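Local coordinates for protein 11R-lipoxygenase (Gersemia fruticosa, PDB 3VF1) that probably inserts molecular oxygen into polyunsaturated fatty acids at a non-heme iron centre, as a calcium-dependent 11R-lipoxygenase, at residues 203-207 / 208-212; 416-419 / 420-424; 476-479 / 480-484; 515-518 / 519-522; 587-591 / 592-596. One frame throughout, in Å; residues are numbered along the deposited sequence.

All five contacts are local, and their chemistry follows their place in the fold. Interactions 2 and 5 are buried: the first is a helix whose apolar and aromatic side chains pack turn on turn, the second a 3-10 turn closed by a backbone bond, with a histidine ring laid against the residues that follow. Interaction 1, at the surface, and interaction 4, partly buried, both start a helix; in interaction 4 an aspartate is the N-cap, in interaction 1 it lies three residues further on and reaches back. Interaction 3 ends a helix instead. Interactions 2 and 4 touch, Val417 CG2 lying 4.1 Å from Tyr515 OH. Interactions 1 and 5 both place side chains on helix 619-632.

Interaction 1 (203-207 / 208-212); sequences LFRVG and LADFA
Two flat groups, the Arg205 guanidinium and the Phe211 ring, are met at their edges where the chain enters helix 208-213 with Gly207 as N-cap. Asp210 OD2 sits at the guanidinium edge, near its plane, but the carboxylate is turned 84° against it. The 4.0 Å from Arg205 NE to Asp210 OD2 makes this a long salt bridge. Val206 CG1 comes to the edge of the Phe211 ring, near its plane, 3.8 Å from CE1, whereas Gly207 O approaches Phe211 CD1 obliquely. Beyond the two segments the ring stands edge-to-face with Phe220 and meets the ring of His620 on helix 619-632.

At the polar centre Asp210 reaches back to the N-H of the N-cap, as in half of a capping box; the other bond is absent because Gly207 has no side chain. Gly207 N donates to Asp210 OD2 over 2.7 Å, on the anti side of the carboxylate and 25° out of its plane. With CG of Asp210 anti to its own carbonyl carbon (chi1 -54°), the carboxylate folds back over the incoming loop. Replacing Asp210 by an alanine would probably leave the Gly207 N-H without this acceptor and Arg205 without the carboxylate of its long salt bridge. The first helical turn is closed by Phe211 N, whose bond to Gly207 O is 3.2 Å and lies in the carbonyl plane.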
loop_
_atom_site.group_PDB
_atom_site.type_symbol
_atom_site.label_atom_id
_atom_site.label_comp_id
_atom_site.label_asym_id
_atom_site.label_seq_id
_atom_site.Cartn_x
_atom_site.Cartn_y
_atom_site.Cartn_z
ATOM N N LEU A 203 -14.518 -6.372 -7.617
ATOM C CA LEU A 203 -13.481 -6.056 -8.591
ATOM C C LEU A 203 -12.521 -7.221 -8.822
ATOM O O LEU A 203 -11.905 -7.321 -9.884
ATOM C CB LEU A 203 -12.696 -4.824 -8.131
ATOM C CG LEU A 203 -12.314 -3.805 -9.207
ATOM C CD1 LEU A 203 -13.554 -3.198 -9.849
ATOM C CD2 LEU A 203 -11.436 -2.715 -8.613
ATOM N N PHE A 204 -12.396 -8.100 -7.831
ATOM C CA PHE A 204 -11.446 -9.206 -7.911
ATOM C C PHE A 204 -12.109 -10.521 -8.310
ATOM O O PHE A 204 -11.476 -11.577 -8.277
ATOM C CB PHE A 204 -10.714 -9.371 -6.581
ATOM C CG PHE A 204 -10.021 -8.123 -6.116
ATOM C CD1 PHE A 204 -9.672 -7.128 -7.017
ATOM C CD2 PHE A 204 -9.724 -7.941 -4.777
ATOM C CE1 PHE A 204 -9.037 -5.979 -6.590
ATOM C CE2 PHE A 204 -9.090 -6.792 -4.344
ATOM C CZ PHE A 204 -8.745 -5.810 -5.252
ATOM N N ARG A 205 -13.382 -10.459 -8.678
ATOM C CA ARG A 205 -14.054 -11.622 -9.237
ATOM C C ARG A 205 -13.646 -11.721 -10.700
ATOM O O ARG A 205 -13.705 -10.734 -11.433
ATOM C CB ARG A 205 -15.573 -11.492 -9.109
ATOM C CG ARG A 205 -16.207 -10.553 -10.124
ATOM C CD ARG A 205 -17.680 -10.334 -9.829
ATOM N NE ARG A 205 -18.421 -9.928 -11.021
ATOM C CZ ARG A 205 -19.705 -9.583 -11.027
ATOM N NH1 ARG A 205 -20.408 -9.583 -9.901
ATOM N NH2 ARG A 205 -20.287 -9.235 -12.165
ATOM N N VAL A 206 -13.217 -12.905 -11.122
ATOM C CA VAL A 206 -12.714 -13.085 -12.478
ATOM C C VAL A 206 -13.581 -14.075 -13.246
ATOM O O VAL A 206 -13.120 -15.144 -13.647
ATOM C CB VAL A 206 -11.256 -13.578 -12.477
ATOM C CG1 VAL A 206 -10.655 -13.422 -13.861
ATOM C CG2 VAL A 206 -10.436 -12.811 -11.450
ATOM N N GLY A 207 -14.843 -13.708 -13.443
ATOM C CA GLY A 207 -15.774 -14.545 -14.175
ATOM C C GLY A 207 -15.820 -14.188 -15.646
ATOM O O GLY A 207 -15.016 -13.392 -16.131
ATOM N N LEU A 208 -16.773 -14.781 -16.357
ATOM C CA LEU A 208 -16.917 -14.568 -17.791
ATOM C C LEU A 208 -17.109 -13.091 -18.120
ATOM O O LEU A 208 -16.548 -12.586 -19.093
ATOM C CB LEU A 208 -18.103 -15.376 -18.319
ATOM C CG LEU A 208 -18.402 -15.265 -19.814
ATOM C CD1 LEU A 208 -17.217 -15.735 -20.645
ATOM C CD2 LEU A 208 -19.649 -16.061 -20.155
ATOM N N ALA A 209 -17.900 -12.403 -17.303
ATOM C CA ALA A 209 -18.213 -10.998 -17.544
ATOM C C ALA A 209 -16.968 -10.122 -17.434
ATOM O O ALA A 209 -16.875 -9.076 -18.081
ATOM C CB ALA A 209 -19.280 -10.526 -16.567
ATOM N N ASP A 210 -16.014 -10.550 -16.614
ATOM C CA ASP A 210 -14.780 -9.800 -16.426
ATOM C C ASP A 210 -13.851 -10.014 -17.616
ATOM O O ASP A 210 -13.130 -9.104 -18.024
ATOM C CB ASP A 210 -14.098 -10.220 -15.126
ATOM C CG ASP A 210 -15.023 -10.113 -13.928
ATOM O OD1 ASP A 210 -15.173 -8.996 -13.387
ATOM O OD2 ASP A 210 -15.603 -11.145 -13.528
ATOM N N PHE A 211 -13.873 -11.225 -18.166
ATOM C CA PHE A 211 -13.192 -11.505 -19.423
ATOM C C PHE A 211 -13.790 -10.631 -20.517
ATOM O O PHE A 211 -13.076 -10.083 -21.356
ATOM C CB PHE A 211 -13.367 -12.971 -19.817
ATOM C CG PHE A 211 -12.342 -13.896 -19.226
ATOM C CD1 PHE A 211 -12.130 -13.948 -17.860
ATOM C CD2 PHE A 211 -11.605 -14.736 -20.042
ATOM C CE1 PHE A 211 -11.191 -14.810 -17.324
ATOM C CE2 PHE A 211 -10.668 -15.598 -19.511
ATOM C CZ PHE A 211 -10.462 -15.635 -18.151
ATOM N N ALA A 212 -15.113 -10.511 -20.493
ATOM C CA ALA A 212 -15.847 -9.783 -21.519
ATOM C C ALA A 212 -15.584 -8.282 -21.445
ATOM O O ALA A 212 -15.596 -7.597 -22.469
ATOM C CB ALA A 212 -17.328 -10.064 -21.387
#

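Interaction 2 (416-419 / 420-424); sequences PVWK and LLYPH
Trp418 and Tyr422, one turn apart on helix 416-425, lie side by side and point the same way. Their rings form an oblique aromatic pair, planes 38° apart, with Trp418 CZ2 3.8 Å from Tyr422 CD1. Both side chains have CG anti to the backbone N (chi1 162° and -176°), which sends the two rings off the helix together. The aliphatic counterpart is Val417 and Leu421, also side by side, where Val417 CG1 meets Leu421 CD1 at 3.9 Å. Both are i to i+4 pairs of a buried helix in the lipoxygenase domain.

Backbone bonds hold these turns: Leu420 N to Pro416 O at 2.9 Å, Leu421 N to Val417 O at 3.0 Å, and a weaker one from Tyr422 N to Trp418 O. The ladder breaks because Pro423 brings no N-H; its CD rests 3.4 Å from Lys419 O, and the helix kinks.

The Lys419 ammonium finds its main partner outside the helix, NZ donating to Leu649 O. Trp418 stands edge-to-face with Trp408, Leu420 packs on helix 491-514, Leu421 lies against helix 557-579 and, through Trp530, helix 525-538, and His424 is held by Tyr645 and the carbonyl of Asn694.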
loop_
_atom_site.group_PDB
_atom_site.type_symbol
_atom_site.label_atom_id
_atom_site.label_comp_id
_atom_site.label_asym_id
_atom_site.label_seq_id
_atom_site.Cartn_x
_atom_site.Cartn_y
_atom_site.Cartn_z
ATOM N N PRO A 416 -3.255 15.254 17.204
ATOM C CA PRO A 416 -2.537 15.643 15.981
ATOM C C PRO A 416 -2.059 14.463 15.132
ATOM O O PRO A 416 -2.066 14.554 13.908
ATOM C CB PRO A 416 -1.339 16.441 16.512
ATOM C CG PRO A 416 -1.199 16.036 17.939
ATOM C CD PRO A 416 -2.591 15.772 18.411
ATOM N N VAL A 417 -1.642 13.378 15.778
ATOM C CA VAL A 417 -1.182 12.188 15.069
ATOM C C VAL A 417 -2.329 11.503 14.330
ATOM O O VAL A 417 -2.139 10.982 13.232
ATOM C CB VAL A 417 -0.517 11.185 16.029
ATOM C CG1 VAL A 417 -0.256 9.858 15.328
ATOM C CG2 VAL A 417 0.774 11.763 16.581
ATOM N N TRP A 418 -3.514 11.503 14.932
ATOM C CA TRP A 418 -4.694 10.966 14.262
ATOM C C TRP A 418 -4.951 11.726 12.968
ATOM O O TRP A 418 -5.261 11.132 11.935
ATOM C CB TRP A 418 -5.927 11.060 15.161
ATOM C CG TRP A 418 -7.208 10.938 14.393
ATOM C CD1 TRP A 418 -7.889 11.946 13.772
ATOM C CD2 TRP A 418 -7.955 9.741 14.149
ATOM N NE1 TRP A 418 -9.016 11.452 13.162
ATOM C CE2 TRP A 418 -9.079 10.100 13.377
ATOM C CE3 TRP A 418 -7.784 8.401 14.508
ATOM C CZ2 TRP A 418 -10.027 9.169 12.963
ATOM C CZ3 TRP A 418 -8.727 7.479 14.093
ATOM C CH2 TRP A 418 -9.835 7.867 13.330
ATOM N N LYS A 419 -4.827 13.048 13.032
ATOM C CA LYS A 419 -5.036 13.898 11.867
ATOM C C LYS A 419 -3.957 13.642 10.824
ATOM O O LYS A 419 -4.222 13.651 9.622
ATOM C CB LYS A 419 -5.010 15.373 12.272
ATOM C CG LYS A 419 -6.121 15.788 13.221
ATOM C CD LYS A 419 -5.997 17.259 13.585
ATOM C CE LYS A 419 -7.091 17.702 14.543
ATOM N NZ LYS A 419 -8.443 17.667 13.919
ATOM N N LEU A 420 -2.736 13.417 11.297
ATOM C CA LEU A 420 -1.600 13.190 10.415
ATOM C C LEU A 420 -1.777 11.920 9.590
ATOM O O LEU A 420 -1.597 11.929 8.372
ATOM C CB LEU A 420 -0.312 13.088 11.235
ATOM C CG LEU A 420 0.969 12.846 10.433
ATOM C CD1 LEU A 420 1.292 14.047 9.554
ATOM C CD2 LEU A 420 2.129 12.525 11.359
ATOM N N LEU A 421 -2.136 10.830 10.261
ATOM C CA LEU A 421 -2.192 9.519 9.627
ATOM C C LEU A 421 -3.489 9.269 8.866
ATOM O O LEU A 421 -3.530 8.428 7.969
ATOM C CB LEU A 421 -2.019 8.423 10.680
ATOM C CG LEU A 421 -0.679 8.392 11.416
ATOM C CD1 LEU A 421 -0.653 7.252 12.422
ATOM C CD2 LEU A 421 0.469 8.268 10.429
ATOM N N TYR A 422 -4.545 9.994 9.217
ATOM C CA TYR A 422 -5.872 9.693 8.687
ATOM C C TYR A 422 -5.897 9.535 7.166
ATOM O O TYR A 422 -6.385 8.527 6.657
ATOM C CB TYR A 422 -6.892 10.751 9.113
ATOM C CG TYR A 422 -8.292 10.417 8.657
ATOM C CD1 TYR A 422 -9.060 9.491 9.347
ATOM C CD2 TYR A 422 -8.842 11.013 7.530
ATOM C CE1 TYR A 422 -10.335 9.172 8.934
ATOM C CE2 TYR A 422 -10.120 10.700 7.109
ATOM C CZ TYR A 422 -10.862 9.779 7.817
ATOM O OH TYR A 422 -12.134 9.462 7.404
ATOM N N PRO A 423 -5.372 10.527 6.431
ATOM C CA PRO A 423 -5.439 10.438 4.967
ATOM C C PRO A 423 -4.594 9.302 4.392
ATOM O O PRO A 423 -4.827 8.885 3.256
ATOM C CB PRO A 423 -4.896 11.794 4.504
ATOM C CG PRO A 423 -4.059 12.279 5.633
ATOM C CD PRO A 423 -4.706 11.762 6.881
ATOM N N HIS A 424 -3.638 8.804 5.168
ATOM C CA HIS A 424 -2.711 7.788 4.679
ATOM C C HIS A 424 -3.152 6.362 5.004
ATOM O O HIS A 424 -2.728 5.416 4.344
ATOM C CB HIS A 424 -1.316 8.045 5.243
ATOM C CG HIS A 424 -0.730 9.352 4.814
ATOM N ND1 HIS A 424 -0.371 9.612 3.509
ATOM C CD2 HIS A 424 -0.448 10.476 5.512
ATOM C CE1 HIS A 424 0.109 10.839 3.423
ATOM N NE2 HIS A 424 0.075 11.385 4.625
#

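Interaction 3 (476-479 / 480-484); sequences VKDL and RQRGV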
loop_
_atom_site.group_PDB
_atom_site.type_symbol
_atom_site.label_atom_id
_atom_site.label_comp_id
_atom_site.label_asym_id
_atom_site.label_seq_id
_atom_site.Cartn_x
_atom_site.Cartn_y
_atom_site.Cartn_z
ATOM N N VAL A 476 16.590 3.780 4.158
ATOM C CA VAL A 476 17.975 4.211 4.015
ATOM C C VAL A 476 18.959 3.111 4.405
ATOM O O VAL A 476 19.916 2.839 3.682
ATOM C CB VAL A 476 18.263 5.460 4.873
ATOM C CG1 VAL A 476 19.736 5.834 4.793
ATOM C CG2 VAL A 476 17.390 6.625 4.425
ATOM N N LYS A 477 18.719 2.482 5.549
ATOM C CA LYS A 477 19.633 1.469 6.065
ATOM C C LYS A 477 19.470 0.125 5.358
ATOM O O LYS A 477 20.413 -0.662 5.289
ATOM C CB LYS A 477 19.447 1.307 7.576
ATOM C CG LYS A 477 19.931 2.510 8.374
ATOM C CD LYS A 477 19.643 2.365 9.859
ATOM C CE LYS A 477 19.948 3.656 10.597
ATOM N NZ LYS A 477 19.413 3.654 11.985
ATOM N N ASP A 478 18.279 -0.138 4.830
ATOM C CA ASP A 478 18.039 -1.382 4.108
ATOM C C ASP A 478 18.792 -1.374 2.783
ATOM O O ASP A 478 19.542 -2.300 2.480
ATOM C CB ASP A 478 16.546 -1.592 3.862
ATOM C CG ASP A 478 16.250 -2.923 3.199
ATOM O OD1 ASP A 478 16.364 -3.966 3.880
ATOM O OD2 ASP A 478 15.899 -2.930 2.000
ATOM N N LEU A 479 18.587 -0.326 1.995
ATOM C CA LEU A 479 19.287 -0.180 0.727
ATOM C C LEU A 479 20.794 -0.196 0.946
ATOM O O LEU A 479 21.549 -0.690 0.112
ATOM C CB LEU A 479 18.884 1.126 0.044
ATOM C CG LEU A 479 17.432 1.230 -0.426
ATOM C CD1 LEU A 479 17.137 2.631 -0.925
ATOM C CD2 LEU A 479 17.152 0.208 -1.513
ATOM N N ARG A 480 21.225 0.346 2.079
ATOM C CA ARG A 480 22.648 0.483 2.366
ATOM C C ARG A 480 23.295 -0.850 2.734
ATOM O O ARG A 480 24.402 -1.147 2.286
ATOM C CB ARG A 480 22.862 1.495 3.490
ATOM C CG ARG A 480 24.320 1.754 3.825
ATOM C CD ARG A 480 24.444 2.791 4.921
ATOM N NE ARG A 480 23.957 4.098 4.484
ATOM C CZ ARG A 480 23.569 5.072 5.304
ATOM N NH1 ARG A 480 23.598 4.897 6.621
ATOM N NH2 ARG A 480 23.142 6.224 4.806
ATOM N N GLN A 481 22.610 -1.650 3.545
ATOM C CA GLN A 481 23.151 -2.939 3.960
ATOM C C GLN A 481 23.088 -3.943 2.810
ATOM O O GLN A 481 23.803 -4.944 2.810
ATOM C CB GLN A 481 22.415 -3.469 5.196
ATOM C CG GLN A 481 21.003 -3.977 4.935
ATOM C CD GLN A 481 20.924 -5.493 4.856
ATOM O OE1 GLN A 481 21.907 -6.194 5.101
ATOM N NE2 GLN A 481 19.745 -6.006 4.518
ATOM N N ARG A 482 22.234 -3.665 1.829
ATOM C CA ARG A 482 22.161 -4.487 0.624
ATOM C C ARG A 482 23.218 -4.071 -0.397
ATOM O O ARG A 482 23.458 -4.778 -1.373
ATOM C CB ARG A 482 20.771 -4.402 -0.006
ATOM C CG ARG A 482 19.703 -5.195 0.726
ATOM C CD ARG A 482 18.564 -5.555 -0.208
ATOM N NE ARG A 482 17.705 -4.411 -0.502
ATOM C CZ ARG A 482 17.068 -4.216 -1.655
ATOM N NH1 ARG A 482 17.188 -5.081 -2.653
ATOM N NH2 ARG A 482 16.309 -3.141 -1.815
ATOM N N GLY A 483 23.846 -2.922 -0.170
ATOM C CA GLY A 483 24.908 -2.446 -1.039
ATOM C C GLY A 483 24.422 -2.052 -2.421
ATOM O O GLY A 483 25.177 -2.122 -3.389
ATOM N N VAL A 484 23.166 -1.624 -2.514
ATOM C CA VAL A 484 22.568 -1.277 -3.801
ATOM C C VAL A 484 22.214 0.204 -3.909
ATOM O O VAL A 484 21.701 0.649 -4.936
ATOM C CB VAL A 484 21.289 -2.094 -4.067
ATOM C CG1 VAL A 484 21.608 -3.579 -4.133
ATOM C CG2 VAL A 484 20.240 -1.809 -3.001
#
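Val484 N reaches back to Leu479 O over 3.2 Å, with an N-H...O angle of 163° and nearly along the C=O axis. Inside it, Gly483 N donates to Arg480 O at 3.1 Å. Ahead of these, ordinary helical bonds run from Arg480 N to Val476 O, Gln481 N to Lys477 O and Arg482 N to Asp478 O.

Among side chains, Asp478 and Arg482 form a salt bridge across one turn. Arg482 NE gives a weak hydrogen bond to Asp478 OD2 at 3.4 Å, and the carboxylate and guanidinium planes stand 36° apart, so the two groups are not coplanar. The guanidinium has a firmer grip outside, through NH2 on Pro267 O, and Gln481 OE1 likewise takes a bond from Arg271.

Packing follows. Leu479 CD2 lies 3.5 Å from Arg482 NH2 and 4.0 Å from Val484 CG2, which itself sits over the centre of one face of the Arg482 guanidinium. On the other flank Val476 CG1 comes over one face of the Arg480 guanidinium, 3.4 Å from NH2; the bend of Arg480 at chi3 (-65°) brings it alongside. Leu479 also packs on helix 491-514, and a bound glucose lies about 5 Å from the Arg480 side chain. The nested bonds from Val484 and Gly483, with positive phi at Gly483, make this a Schellman motif closing helix 475-481.

Interaction 4 (515-518 / 519-522); sequences YNDD and DSVK
Asp517 and Ser520 are joined through a single oxygen: Asp517 OD1 accepts from Ser520 N at 2.8 Å, nearly along its C-O axis, and from Ser520 OG at 2.9 Å, from 64° above the carboxylate plane. Two such different directions fix the carboxylate's rotation. CG of Asp517 lies between the backbone N and the carbonyl carbon (chi1 56°), turning OD1 onto the helix start. A water links Asn516 N, 2.8 Å away, to Ser520 OG. An alanine in place of Asp517 would probably leave the Ser520 hydroxyl without its acceptor and its N-H with the weak bond to the Asp517 carbonyl alone. Tyr515 OH hydrogen-bonds to Asp524, and Asp519 forms a salt bridge with Lys523.

Backbone bonding continues with Lys522 N to Asp518 O at 3.1 Å.

The apolar part is Tyr515, crossing Val521 at about a right angle, with CD2 3.6 Å from Val521 CG2; Ser520 O stands at the ring's edge. Asp517 is thus a classic aspartate N-cap, starting the short helix 518-522.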
loop_
_atom_site.group_PDB
_atom_site.type_symbol
_atom_site.label_atom_id
_atom_site.label_comp_id
_atom_site.label_asym_id
_atom_site.label_seq_id
_atom_site.Cartn_x
_atom_site.Cartn_y
_atom_site.Cartn_z
ATOM N N TYR A 515 4.708 18.673 19.960
ATOM C CA TYR A 515 5.596 18.126 20.979
ATOM C C TYR A 515 6.832 19.004 21.115
ATOM O O TYR A 515 7.705 18.996 20.249
ATOM C CB TYR A 515 6.015 16.701 20.622
ATOM C CG TYR A 515 4.871 15.714 20.563
ATOM C CD1 TYR A 515 4.171 15.502 19.381
ATOM C CD2 TYR A 515 4.496 14.989 21.684
ATOM C CE1 TYR A 515 3.129 14.598 19.320
ATOM C CE2 TYR A 515 3.455 14.081 21.635
ATOM C CZ TYR A 515 2.775 13.891 20.450
ATOM O OH TYR A 515 1.740 12.989 20.393
ATOM N N ASN A 516 6.904 19.757 22.208
ATOM C CA ASN A 516 7.994 20.701 22.408
ATOM C C ASN A 516 9.284 20.008 22.839
ATOM O O ASN A 516 10.376 20.547 22.661
ATOM C CB ASN A 516 7.600 21.756 23.443
ATOM C CG ASN A 516 8.088 23.144 23.073
ATOM O OD1 ASN A 516 7.295 24.078 22.943
ATOM N ND2 ASN A 516 9.398 23.286 22.896
ATOM N N ASP A 517 9.157 18.812 23.404
ATOM C CA ASP A 517 10.320 18.072 23.879
ATOM C C ASP A 517 9.982 16.601 24.092
ATOM O O ASP A 517 8.830 16.193 23.953
ATOM C CB ASP A 517 10.851 18.691 25.175
ATOM C CG ASP A 517 9.792 18.782 26.263
ATOM O OD1 ASP A 517 9.012 17.818 26.427
ATOM O OD2 ASP A 517 9.741 19.820 26.954
ATOM N N ASP A 518 10.993 15.810 24.437
ATOM C CA ASP A 518 10.821 14.370 24.593
ATOM C C ASP A 518 9.858 14.035 25.729
ATOM O O ASP A 518 9.195 12.996 25.704
ATOM C CB ASP A 518 12.173 13.695 24.835
ATOM C CG ASP A 518 13.148 13.921 23.694
ATOM O OD1 ASP A 518 12.701 14.319 22.596
ATOM O OD2 ASP A 518 14.362 13.696 23.894
ATOM N N ASP A 519 9.783 14.915 26.721
ATOM C CA ASP A 519 8.880 14.706 27.845
ATOM C C ASP A 519 7.435 14.811 27.366
ATOM O O ASP A 519 6.555 14.101 27.853
ATOM C CB ASP A 519 9.144 15.731 28.947
ATOM C CG ASP A 519 8.699 15.244 30.313
ATOM O OD1 ASP A 519 9.003 14.082 30.660
ATOM O OD2 ASP A 519 8.040 16.021 31.038
ATOM N N SER A 520 7.202 15.698 26.404
ATOM C CA SER A 520 5.880 15.858 25.814
ATOM C C SER A 520 5.407 14.536 25.237
ATOM O O SER A 520 4.212 14.257 25.231
ATOM C CB SER A 520 5.904 16.906 24.702
ATOM O OG SER A 520 6.458 18.130 25.151
ATOM N N VAL A 521 6.348 13.728 24.752
ATOM C CA VAL A 521 6.024 12.440 24.142
ATOM C C VAL A 521 5.776 11.372 25.205
ATOM O O VAL A 521 4.838 10.580 25.089
ATOM C CB VAL A 521 7.149 11.963 23.206
ATOM C CG1 VAL A 521 6.755 10.660 22.530
ATOM C CG2 VAL A 521 7.464 13.028 22.169
ATOM N N LYS A 522 6.605 11.358 26.242
ATOM C CA LYS A 522 6.441 10.398 27.328
ATOM C C LYS A 522 5.076 10.544 27.991
ATOM O O LYS A 522 4.407 9.554 28.281
ATOM C CB LYS A 522 7.527 10.583 28.389
ATOM C CG LYS A 522 8.938 10.274 27.926
ATOM C CD LYS A 522 9.884 10.171 29.116
ATOM C CE LYS A 522 11.342 10.107 28.685
ATOM N NZ LYS A 522 11.828 11.407 28.144
HETATM O O HOH W 1 4.583 20.190 23.751
#

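Interaction 5 (587-591 / 592-596); sequences GFHPN and SPTLM
His589 makes the tight part of this contact, set almost crosswise to Thr594: its CE1 lies 3.2 Å from Thr594 OG1, which sits at the edge of the imidazole near its plane. Pro593 CA meets the same ring obliquely, 3.6 Å from NE2. With CG anti to the backbone N (chi1 -167°), the imidazole reaches forward alongside Pro593 and Thr594. The hydroxyl of Thr594 bonds outside, to Val449 O, and Phe232 meets the His589 ring.

On the looser side a water lies 2.8 Å from His589 NE2; its link to Leu595 O is doubtful. The residues around it are buried, so it is probably an interior water.

The backbone closes more firmly: Ser592 N bonds to His589 O at 2.9 Å, from well above the carbonyl plane, while Pro593 has no N-H to extend the pattern. Such a closure is a 3-10 turn at 589-591, soon after helix 582-586 in the lipoxygenase domain, with the side chain of Thr594 about 12 Å from that of the iron ligand His392.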
loop_
_atom_site.group_PDB
_atom_site.type_symbol
_atom_site.label_atom_id
_atom_site.label_comp_id
_atom_site.label_asym_id
_atom_site.label_seq_id
_atom_site.Cartn_x
_atom_site.Cartn_y
_atom_site.Cartn_z
ATOM N N GLY A 587 1.754 -7.000 -17.702
ATOM C CA GLY A 587 0.955 -6.816 -18.900
ATOM C C GLY A 587 1.344 -7.826 -19.962
ATOM O O GLY A 587 0.499 -8.546 -20.492
ATOM N N PHE A 588 2.636 -7.874 -20.271
ATOM C CA PHE A 588 3.182 -8.881 -21.171
ATOM C C PHE A 588 3.702 -10.049 -20.337
ATOM O O PHE A 588 4.776 -9.975 -19.741
ATOM C CB PHE A 588 4.299 -8.277 -22.024
ATOM C CG PHE A 588 4.791 -9.186 -23.111
ATOM C CD1 PHE A 588 4.001 -9.457 -24.217
ATOM C CD2 PHE A 588 6.047 -9.765 -23.032
ATOM C CE1 PHE A 588 4.454 -10.296 -25.220
ATOM C CE2 PHE A 588 6.503 -10.602 -24.032
ATOM C CZ PHE A 588 5.707 -10.868 -25.126
ATOM N N HIS A 589 2.925 -11.127 -20.302
ATOM C CA HIS A 589 3.139 -12.214 -19.349
ATOM C C HIS A 589 4.577 -12.746 -19.297
ATOM O O HIS A 589 5.111 -12.978 -18.212
ATOM C CB HIS A 589 2.174 -13.367 -19.638
ATOM C CG HIS A 589 2.096 -14.378 -18.536
ATOM N ND1 HIS A 589 1.083 -14.383 -17.601
ATOM C CD2 HIS A 589 2.909 -15.410 -18.215
ATOM C CE1 HIS A 589 1.272 -15.379 -16.756
ATOM N NE2 HIS A 589 2.374 -16.018 -17.104
ATOM N N PRO A 590 5.203 -12.955 -20.464
ATOM C CA PRO A 590 6.560 -13.517 -20.478
ATOM C C PRO A 590 7.589 -12.681 -19.719
ATOM O O PRO A 590 8.627 -13.212 -19.324
ATOM C CB PRO A 590 6.907 -13.554 -21.969
ATOM C CG PRO A 590 5.590 -13.632 -22.659
ATOM C CD PRO A 590 4.658 -12.805 -21.825
ATOM N N ASN A 591 7.314 -11.397 -19.521
ATOM C CA ASN A 591 8.241 -10.531 -18.799
ATOM C C ASN A 591 8.307 -10.886 -17.317
ATOM O O ASN A 591 9.297 -10.598 -16.645
ATOM C CB ASN A 591 7.849 -9.061 -18.973
ATOM C CG ASN A 591 8.820 -8.113 -18.293
ATOM O OD1 ASN A 591 9.952 -7.938 -18.746
ATOM N ND2 ASN A 591 8.379 -7.488 -17.206
ATOM N N SER A 592 7.250 -11.517 -16.816
ATOM C CA SER A 592 7.197 -11.931 -15.420
ATOM C C SER A 592 6.109 -12.984 -15.222
ATOM O O SER A 592 5.007 -12.671 -14.772
ATOM C CB SER A 592 6.933 -10.722 -14.522
ATOM O OG SER A 592 7.352 -10.971 -13.190
ATOM N N PRO A 593 6.421 -14.245 -15.566
ATOM C CA PRO A 593 5.469 -15.359 -15.478
ATOM C C PRO A 593 4.909 -15.538 -14.070
ATOM O O PRO A 593 5.645 -15.392 -13.095
ATOM C CB PRO A 593 6.312 -16.576 -15.872
ATOM C CG PRO A 593 7.455 -16.024 -16.648
ATOM C CD PRO A 593 7.736 -14.679 -16.064
ATOM N N THR A 594 3.622 -15.856 -13.972
ATOM C CA THR A 594 2.976 -16.048 -12.678
ATOM C C THR A 594 2.968 -17.516 -12.275
ATOM O O THR A 594 2.962 -17.839 -11.088
ATOM C CB THR A 594 1.526 -15.526 -12.690
ATOM O OG1 THR A 594 0.768 -16.216 -13.693
ATOM C CG2 THR A 594 1.500 -14.033 -12.976
ATOM N N LEU A 595 2.965 -18.402 -13.263
ATOM C CA LEU A 595 2.989 -19.834 -12.994
ATOM C C LEU A 595 3.682 -20.601 -14.113
ATOM O O LEU A 595 3.899 -20.070 -15.203
ATOM C CB LEU A 595 1.565 -20.365 -12.803
ATOM C CG LEU A 595 0.612 -20.256 -13.999
ATOM C CD1 LEU A 595 0.869 -21.345 -15.032
ATOM C CD2 LEU A 595 -0.836 -20.310 -13.532
ATOM N N MET A 596 4.035 -21.849 -13.827
ATOM C CA MET A 596 4.551 -22.762 -14.836
ATOM C C MET A 596 3.733 -24.046 -14.790
ATOM O O MET A 596 3.446 -24.568 -13.714
ATOM C CB MET A 596 6.029 -23.065 -14.587
ATOM C CG MET A 596 6.963 -21.895 -14.866
ATOM S SD MET A 596 6.984 -21.407 -16.601
ATOM C CE MET A 596 8.343 -20.243 -16.614
HETATM O O HOH W 2 3.638 -18.491 -17.022
#